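Local coordinates for endoglucanase E-5 (Thermobifida fusca, PDB 2CKS), which hydrolyses internal beta-1,4-glucosidic linkages in cellulose, lichenin and cereal beta-glucans, the chain here being its family 5 catalytic domain, at residues Ala123-Ala127 and Ile159-Asp165; Ile156-Arg160 and Val194-Ile199. Where two conformers were deposited one is given. Residues are numbered along the deposited sequence.

Contact 1 (Ala123-Ala127 and Ile159-Asp165). With NA (sodium ion), chain H.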
ATOM      1  N   ALA A 123       2.160  12.999 -10.695  1.00  6.95           N
ATOM      2  CA  ALA A 123       1.277  14.016 -10.122  1.00  7.75           C
ATOM      3  C   ALA A 123       0.730  14.982 -11.172  1.00  8.61           C
ATOM      4  O   ALA A 123      -0.431  15.375 -11.097  1.00  9.28           O
ATOM      5  CB  ALA A 123       1.989  14.781  -9.011  1.00  7.26           C
ATOM      6  N   GLN A 124       1.559  15.378 -12.135  0.70  9.41           N
ATOM      7  CA  GLN A 124       1.094  16.283 -13.192  0.70 10.54           C
ATOM      8  C   GLN A 124       0.038  15.591 -14.054  0.70 10.42           C
ATOM      9  O   GLN A 124      -1.039  16.147 -14.283  0.70 10.94           O
ATOM     10  CB  GLN A 124       2.248  16.786 -14.065  0.70 10.90           C
ATOM     11  CG  GLN A 124       1.856  17.950 -14.996  0.70 13.67           C
ATOM     12  CD  GLN A 124       1.313  17.518 -16.359  0.70 15.88           C
ATOM     13  OE1 GLN A 124       1.470  16.363 -16.774  0.70 18.86           O
ATOM     14  NE2 GLN A 124       0.684  18.457 -17.063  0.70 17.89           N
ATOM     15  N   ARG A 125       0.329  14.367 -14.490  1.00 10.28           N
ATOM     16  CA  ARG A 125      -0.577  13.640 -15.375  1.00 10.37           C
ATOM     17  C   ARG A 125      -1.927  13.372 -14.731  1.00 10.05           C
ATOM     18  O   ARG A 125      -2.968  13.478 -15.384  1.00 10.27           O
ATOM     19  CB  ARG A 125       0.047  12.307 -15.780  1.00 10.70           C
ATOM     20  CG  ARG A 125      -0.796  11.482 -16.745  1.00 13.03           C
ATOM     21  CD  ARG A 125      -0.785  12.007 -18.166  1.00 16.69           C
ATOM     22  NE  ARG A 125       0.493  11.765 -18.837  1.00 19.77           N
ATOM     23  CZ  ARG A 125       0.860  10.608 -19.401  1.00 21.44           C
ATOM     24  NH1 ARG A 125       0.057   9.541 -19.390  1.00 21.68           N
ATOM     25  NH2 ARG A 125       2.053  10.517 -19.978  1.00 22.28           N
ATOM     26  N   HIS A 126      -1.907  13.037 -13.450  1.00  9.24           N
ATOM     27  CA  HIS A 126      -3.104  12.543 -12.762  1.00  9.10           C
ATOM     28  C   HIS A 126      -3.684  13.517 -11.737  1.00  9.65           C
ATOM     29  O   HIS A 126      -4.546  13.139 -10.946  1.00  9.62           O
ATOM     30  CB  HIS A 126      -2.778  11.202 -12.117  1.00  8.87           C
ATOM     31  CG  HIS A 126      -2.322  10.177 -13.104  1.00  8.15           C
ATOM     32  ND1 HIS A 126      -3.202   9.430 -13.857  1.00  7.22           N
ATOM     33  CD2 HIS A 126      -1.081   9.824 -13.510  1.00  7.99           C
ATOM     34  CE1 HIS A 126      -2.520   8.633 -14.660  1.00  9.13           C
ATOM     35  NE2 HIS A 126      -1.231   8.855 -14.473  1.00  8.29           N
ATOM     36  N   ALA A 127      -3.251  14.780 -11.789  1.00 10.31           N
ATOM     37  CA  ALA A 127      -3.718  15.800 -10.843  1.00 10.80           C
ATOM     38  C   ALA A 127      -5.242  15.942 -10.781  1.00 10.97           C
ATOM     39  O   ALA A 127      -5.789  16.221  -9.714  1.00 11.78           O
ATOM     40  CB  ALA A 127      -3.082  17.159 -11.162  1.00 10.91           C
ATOM     41  N   ILE A 159       5.285  16.751  -5.260  1.00  6.41           N
ATOM     42  CA  ILE A 159       3.924  16.291  -5.535  1.00  6.77           C
ATOM     43  C   ILE A 159       2.891  17.404  -5.365  1.00  6.59           C
ATOM     44  O   ILE A 159       2.042  17.598  -6.234  1.00  6.67           O
ATOM     45  CB  ILE A 159       3.578  15.087  -4.627  1.00  6.48           C
ATOM     46  CG1 ILE A 159       4.438  13.883  -5.016  1.00  7.46           C
ATOM     47  CG2 ILE A 159       2.106  14.733  -4.725  1.00  6.71           C
ATOM     48  CD1 ILE A 159       4.448  12.786  -4.011  1.00  8.01           C
ATOM     49  N   ARG A 160       2.984  18.139  -4.257  1.00  6.37           N
ATOM     50  CA  ARG A 160       1.960  19.105  -3.872  1.00  6.83           C
ATOM     51  C   ARG A 160       1.949  20.321  -4.791  1.00  6.71           C
ATOM     52  O   ARG A 160       0.924  20.981  -4.949  1.00  7.33           O
ATOM     53  CB  ARG A 160       2.148  19.527  -2.411  1.00  6.67           C
ATOM     54  CG  ARG A 160       1.832  18.414  -1.398  1.00  8.50           C
ATOM     55  CD  ARG A 160       0.357  18.263  -1.172  1.00  9.47           C
ATOM     56  NE  ARG A 160      -0.066  17.005  -0.556  1.00  7.50           N
ATOM     57  CZ  ARG A 160      -0.124  16.774   0.748  1.00  7.02           C
ATOM     58  NH1 ARG A 160       0.277  17.676   1.637  1.00  7.41           N
ATOM     59  NH2 ARG A 160      -0.576  15.607   1.173  1.00  7.15           N
ATOM     60  N   GLN A 161       3.084  20.594  -5.423  1.00  6.90           N
ATOM     61  CA  GLN A 161       3.181  21.665  -6.404  1.00  7.43           C
ATOM     62  C   GLN A 161       2.269  21.388  -7.593  1.00  7.35           C
ATOM     63  O   GLN A 161       1.722  22.309  -8.196  1.00  7.74           O
ATOM     64  CB  GLN A 161       4.631  21.800  -6.875  1.00  7.82           C
ATOM     65  CG  GLN A 161       4.851  22.800  -8.003  1.00  9.41           C
ATOM     66  CD  GLN A 161       6.299  22.907  -8.387  1.00 10.67           C
ATOM     67  OE1 GLN A 161       7.182  22.815  -7.531  1.00 10.43           O
ATOM     68  NE2 GLN A 161       6.558  23.096  -9.676  1.00 13.26           N
ATOM     69  N   ARG A 162       2.129  20.112  -7.925  1.00  7.91           N
ATOM     70  CA  ARG A 162       1.385  19.674  -9.100  1.00  8.40           C
ATOM     71  C   ARG A 162      -0.009  19.137  -8.785  1.00  8.72           C
ATOM     72  O   ARG A 162      -0.926  19.219  -9.605  1.00  8.99           O
ATOM     73  CB  ARG A 162       2.194  18.587  -9.797  1.00  8.67           C
ATOM     74  CG  ARG A 162       3.471  19.107 -10.374  1.00  9.87           C
ATOM     75  CD  ARG A 162       4.562  18.089 -10.532  1.00 11.18           C
ATOM     76  NE  ARG A 162       5.689  18.714 -11.210  1.00 11.99           N
ATOM     77  CZ  ARG A 162       6.716  19.314 -10.613  1.00 12.62           C
ATOM     78  NH1 ARG A 162       6.815  19.381  -9.293  1.00 12.68           N
ATOM     79  NH2 ARG A 162       7.666  19.864 -11.361  1.00 14.44           N
ATOM     80  N   ASP A 163      -0.170  18.617  -7.575  1.00  8.63           N
ATOM     81  CA  ASP A 163      -1.390  17.944  -7.179  1.00  9.16           C
ATOM     82  C   ASP A 163      -1.561  18.229  -5.688  1.00  9.24           C
ATOM     83  O   ASP A 163      -1.219  17.408  -4.853  1.00  9.39           O
ATOM     84  CB  ASP A 163      -1.237  16.454  -7.470  1.00  9.37           C
ATOM     85  CG  ASP A 163      -2.507  15.677  -7.285  1.00 12.55           C
ATOM     86  OD1 ASP A 163      -3.600  16.282  -7.169  1.00 14.44           O
ATOM     87  OD2 ASP A 163      -2.502  14.424  -7.273  1.00 15.55           O
ATOM     88  N   PRO A 164      -2.046  19.425  -5.358  1.00  9.00           N
ATOM     89  CA  PRO A 164      -2.091  19.858  -3.957  1.00  8.94           C
ATOM     90  C   PRO A 164      -3.036  19.079  -3.040  1.00  9.17           C
ATOM     91  O   PRO A 164      -2.829  19.079  -1.829  1.00  9.77           O
ATOM     92  CB  PRO A 164      -2.537  21.324  -4.060  1.00  9.23           C
ATOM     93  CG  PRO A 164      -3.259  21.402  -5.350  1.00  9.42           C
ATOM     94  CD  PRO A 164      -2.542  20.468  -6.273  1.00  9.56           C
ATOM     95  N   ASP A 165      -4.088  18.486  -3.597  0.60  9.43           N
ATOM     96  CA  ASP A 165      -5.203  17.949  -2.794  0.60  9.75           C
ATOM     97  C   ASP A 165      -5.222  16.426  -2.663  0.60  9.44           C
ATOM     98  O   ASP A 165      -6.280  15.810  -2.482  0.60 10.33           O
ATOM     99  CB  ASP A 165      -6.534  18.415  -3.377  0.60 10.00           C
ATOM    100  CG  ASP A 165      -6.738  17.980  -4.825  0.60 11.63           C
ATOM    101  OD1 ASP A 165      -5.835  17.364  -5.437  0.60 12.64           O
ATOM    102  OD2 ASP A 165      -7.787  18.235  -5.448  0.60 14.97           O
TER
HETATM  103 NA    NA H1436      -5.922  15.351  -7.481  0.60 12.70          NA
HETATM  104  O   HOH W   1      -4.396  13.072  -8.213  1.00 15.45           O
HETATM  105  O   HOH W   2      -7.752  16.911  -7.460  1.00 27.89           O
HETATM  106  O   HOH W   3      -6.709  14.156  -5.159  0.50 12.86           O
HETATM  107  O   HOH W   4      -5.615  14.803  -5.819  0.40 16.14           O
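A sodium ion joins the two segments. Each gives it oxygen ligands: Ala127 O at 2.4 Å from NA, then Asp163 OD1 at 2.5 Å and Asp165 OD1 at 2.9 Å from NA. The carbonyl of Lys129 and waters complete the sphere; waters 3 and 4 are too close to coexist and are probably alternatives. Ala127 O lies 3.4 Å from Asp163 OD1, and Asp163 OD1 lies 3.0 Å from Asp165 OD1, because all three bind the cation. A zinc ion is also modelled at this site, with the same three protein atoms among its ligands.

Water adds a second link. Water 1 is 2.7 Å from His126 O and 2.5 Å from Asp163 OD2, and it also binds the sodium. The two segments form no direct hydrogen bond. Asp163 OD2 is also held by Tyr134 OH, and Asp165 OD2 forms a salt bridge with Lys10.

Away from the ion, between the helices, the contact is close-packed. Ala123 points at the other helix, and its CB sits 3.9 Å from Arg162 CB, 3.9 Å from Asp163 CB and 4.3 Å from Ile159 CG2. With Ala123 and Ala127 here the backbones come near: the CA atoms of Gln124 and Arg162 are 5.3 Å apart, those of Ala127 and Asp163 4.8 Å. Ala127 CB rests 3.4 Å from Arg162 O.

Helices 112-126 and 145-162 are successive outer helices of the TIM barrel. Their C-terminal ends and the turns after them share this metal site, away from Glu139 and Glu231, the probable catalytic pair.

Contact 2 (Ile156-Arg160 and Val194-Ile199)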
ATOM      1  N   ILE A 156       7.480  15.600  -0.789  1.00  7.56           N
ATOM      2  CA  ILE A 156       6.103  16.085  -0.675  1.00  7.28           C
ATOM      3  C   ILE A 156       5.852  17.355  -1.497  1.00  7.33           C
ATOM      4  O   ILE A 156       4.866  17.409  -2.217  1.00  7.53           O
ATOM      5  CB  ILE A 156       5.665  16.225   0.817  1.00  7.32           C
ATOM      6  CG1 ILE A 156       5.425  14.834   1.407  1.00  7.50           C
ATOM      7  CG2 ILE A 156       4.384  17.059   0.961  1.00  8.15           C
ATOM      8  CD1 ILE A 156       5.376  14.810   2.904  1.00  6.82           C
ATOM      9  N   PRO A 157       6.706  18.375  -1.405  1.00  7.40           N
ATOM     10  CA  PRO A 157       6.492  19.596  -2.195  1.00  7.62           C
ATOM     11  C   PRO A 157       6.511  19.385  -3.706  1.00  7.59           C
ATOM     12  O   PRO A 157       5.838  20.128  -4.410  1.00  8.11           O
ATOM     13  CB  PRO A 157       7.652  20.507  -1.775  1.00  7.75           C
ATOM     14  CG  PRO A 157       8.167  19.959  -0.548  1.00  9.20           C
ATOM     15  CD  PRO A 157       7.874  18.504  -0.522  1.00  8.11           C
ATOM     16  N   VAL A 158       7.265  18.406  -4.196  1.00  7.37           N
ATOM     17  CA  VAL A 158       7.280  18.095  -5.621  1.00  7.59           C
ATOM     18  C   VAL A 158       5.891  17.624  -6.054  1.00  6.89           C
ATOM     19  O   VAL A 158       5.368  18.054  -7.070  1.00  7.06           O
ATOM     20  CB  VAL A 158       8.339  17.022  -5.956  1.00  7.98           C
ATOM     21  CG1 VAL A 158       8.228  16.592  -7.408  1.00  8.85           C
ATOM     22  CG2 VAL A 158       9.733  17.549  -5.642  1.00  9.05           C
ATOM     23  N   ILE A 159       5.285  16.751  -5.260  1.00  6.41           N
ATOM     24  CA  ILE A 159       3.924  16.291  -5.535  1.00  6.77           C
ATOM     25  C   ILE A 159       2.891  17.404  -5.365  1.00  6.59           C
ATOM     26  O   ILE A 159       2.042  17.598  -6.234  1.00  6.67           O
ATOM     27  CB  ILE A 159       3.578  15.087  -4.627  1.00  6.48           C
ATOM     28  CG1 ILE A 159       4.438  13.883  -5.016  1.00  7.46           C
ATOM     29  CG2 ILE A 159       2.106  14.733  -4.725  1.00  6.71           C
ATOM     30  CD1 ILE A 159       4.448  12.786  -4.011  1.00  8.01           C
ATOM     31  N   ARG A 160       2.984  18.139  -4.257  1.00  6.37           N
ATOM     32  CA  ARG A 160       1.960  19.105  -3.872  1.00  6.83           C
ATOM     33  C   ARG A 160       1.949  20.321  -4.791  1.00  6.71           C
ATOM     34  O   ARG A 160       0.924  20.981  -4.949  1.00  7.33           O
ATOM     35  CB  ARG A 160       2.148  19.527  -2.411  1.00  6.67           C
ATOM     36  CG  ARG A 160       1.832  18.414  -1.398  1.00  8.50           C
ATOM     37  CD  ARG A 160       0.357  18.263  -1.172  1.00  9.47           C
ATOM     38  NE  ARG A 160      -0.066  17.005  -0.556  1.00  7.50           N
ATOM     39  CZ  ARG A 160      -0.124  16.774   0.748  1.00  7.02           C
ATOM     40  NH1 ARG A 160       0.277  17.676   1.637  1.00  7.41           N
ATOM     41  NH2 ARG A 160      -0.576  15.607   1.173  1.00  7.15           N
ATOM     42  N   VAL A 194       5.879  14.616  10.233  1.00  9.34           N
ATOM     43  CA  VAL A 194       6.104  15.258   8.944  1.00 10.39           C
ATOM     44  C   VAL A 194       5.300  16.569   8.942  1.00 11.55           C
ATOM     45  O   VAL A 194       4.134  16.575   9.327  1.00 12.13           O
ATOM     46  CB  VAL A 194       5.684  14.330   7.788  1.00 10.10           C
ATOM     47  CG1 VAL A 194       5.702  15.071   6.454  1.00 10.20           C
ATOM     48  CG2 VAL A 194       6.592  13.118   7.739  1.00 10.18           C
ATOM     49  N   ASN A 195       5.951  17.659   8.532  1.00 13.01           N
ATOM     50  CA  ASN A 195       5.372  19.010   8.547  1.00 13.85           C
ATOM     51  C   ASN A 195       4.545  19.233   7.281  1.00 13.68           C
ATOM     52  O   ASN A 195       4.869  20.053   6.431  1.00 15.21           O
ATOM     53  CB  ASN A 195       6.488  20.068   8.686  1.00 14.64           C
ATOM     54  CG  ASN A 195       5.954  21.477   8.958  0.50 15.06           C
ATOM     55  OD1 ASN A 195       5.255  21.723   9.949  0.50 16.48           O
ATOM     56  ND2 ASN A 195       6.308  22.415   8.085  0.50 17.25           N
ATOM     57  N   ALA A 196       3.498  18.440   7.154  1.00 13.32           N
ATOM     58  CA  ALA A 196       2.521  18.563   6.093  1.00 12.61           C
ATOM     59  C   ALA A 196       1.265  17.911   6.612  1.00 12.97           C
ATOM     60  O   ALA A 196       1.308  17.109   7.552  1.00 13.30           O
ATOM     61  CB  ALA A 196       2.985  17.870   4.832  1.00 12.46           C
ATOM     62  N   SER A 197       0.149  18.270   6.009  1.00 12.09           N
ATOM     63  CA  SER A 197      -1.111  17.653   6.338  1.00 11.92           C
ATOM     64  C   SER A 197      -1.639  16.885   5.137  1.00 10.75           C
ATOM     65  O   SER A 197      -1.002  16.819   4.080  1.00  9.83           O
ATOM     66  CB  SER A 197      -2.083  18.705   6.824  0.60 11.61           C
ATOM     67  OG  SER A 197      -1.582  19.255   8.028  0.60 12.87           O
ATOM     68  N   ASN A 198      -2.783  16.250   5.327  1.00  9.76           N
ATOM     69  CA  ASN A 198      -3.261  15.258   4.403  1.00  9.16           C
ATOM     70  C   ASN A 198      -2.223  14.155   4.205  1.00  8.06           C
ATOM     71  O   ASN A 198      -2.019  13.671   3.103  1.00  8.14           O
ATOM     72  CB  ASN A 198      -3.665  15.925   3.089  1.00 10.27           C
ATOM     73  CG  ASN A 198      -4.850  15.282   2.476  1.00  9.92           C
ATOM     74  OD1 ASN A 198      -5.627  14.619   3.162  1.00 11.66           O
ATOM     75  ND2 ASN A 198      -5.008  15.456   1.178  1.00 12.81           N
ATOM     76  N   ILE A 199      -1.574  13.775   5.307  0.60  7.27           N
ATOM     77  CA  ILE A 199      -0.537  12.746   5.352  0.60  7.36           C
ATOM     78  C   ILE A 199      -1.062  11.551   6.145  0.60  6.57           C
ATOM     79  O   ILE A 199      -1.804  11.733   7.114  0.60  7.05           O
ATOM     80  CB  ILE A 199       0.741  13.305   6.060  0.60  6.97           C
ATOM     81  CG1 ILE A 199       1.360  14.462   5.264  0.60  8.44           C
ATOM     82  CG2 ILE A 199       1.776  12.205   6.317  0.60  8.57           C
ATOM     83  CD1 ILE A 199       1.836  14.092   3.873  0.60  8.88           C
TER
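Segment 156-160 is helical, and segment 194-199 is an irregular connection that reaches its first strand residue at Ile199. The backbones stay well apart. The nearest CA atoms, those of Ile156 and Ala196, are 8.0 Å from each other, so side chains must span the gap. The helix is kinked around Pro157, although Arg160 N still bonds to Ile156 O at 2.9 Å. In the other segment Asn195 is the centre of an inverse gamma turn, with a weak bond of 2.9 Å from Ala196 N to Val194 O.

Ile156 and Arg160 lie one helical turn apart, and both point toward the connection. Ile156 makes the apolar part. Its CD1 lies 3.6 Å from Val194 CG1 and 3.7 Å from Ile199 CD1. Its CG2 is 4.2 Å from Ala196 CB.

Arg160 makes the polar part. NH1 of Arg160 donates to Ser197 O at 2.9 Å. Weak bonds run from Arg160 NH2 to Ser197 O at 3.2 Å and to Asn198 O at 3.1 Å. Both carbonyls sit at the edge of the guanidinium, near its plane, where its hydrogens point. Arg160 NH2 also reaches Ser166 O, so one arginine ties the helix to the chain ahead of two strands. Asn198 OD1 accepts a hydrogen bond from Val13 N.

The contact belongs to the outer layer of the TIM barrel. Here the helix that leads to strand 168-170 packs on the entry to the next strand, 199-206.

Contacts 1 and 2 lie side by side, their centres 11 Å apart, and helix 145-162 serves both. Contact 1 looks back along the chain to helix 112-126; contact 2 looks ahead to the connection before strand 199-206. Ile159 and Arg160 belong to both sets of segments. Ile159 packs in contact 1, while Arg160 works in contact 2. The two also meet directly, with Asp165 O 3.9 Å from Asn198 ND2. Between them they join the C-terminal part of one barrel helix to structure before and after it in the chain. Both sit at the N-terminal ends of the barrel strands, the end remote from the active site in TIM-barrel enzymes.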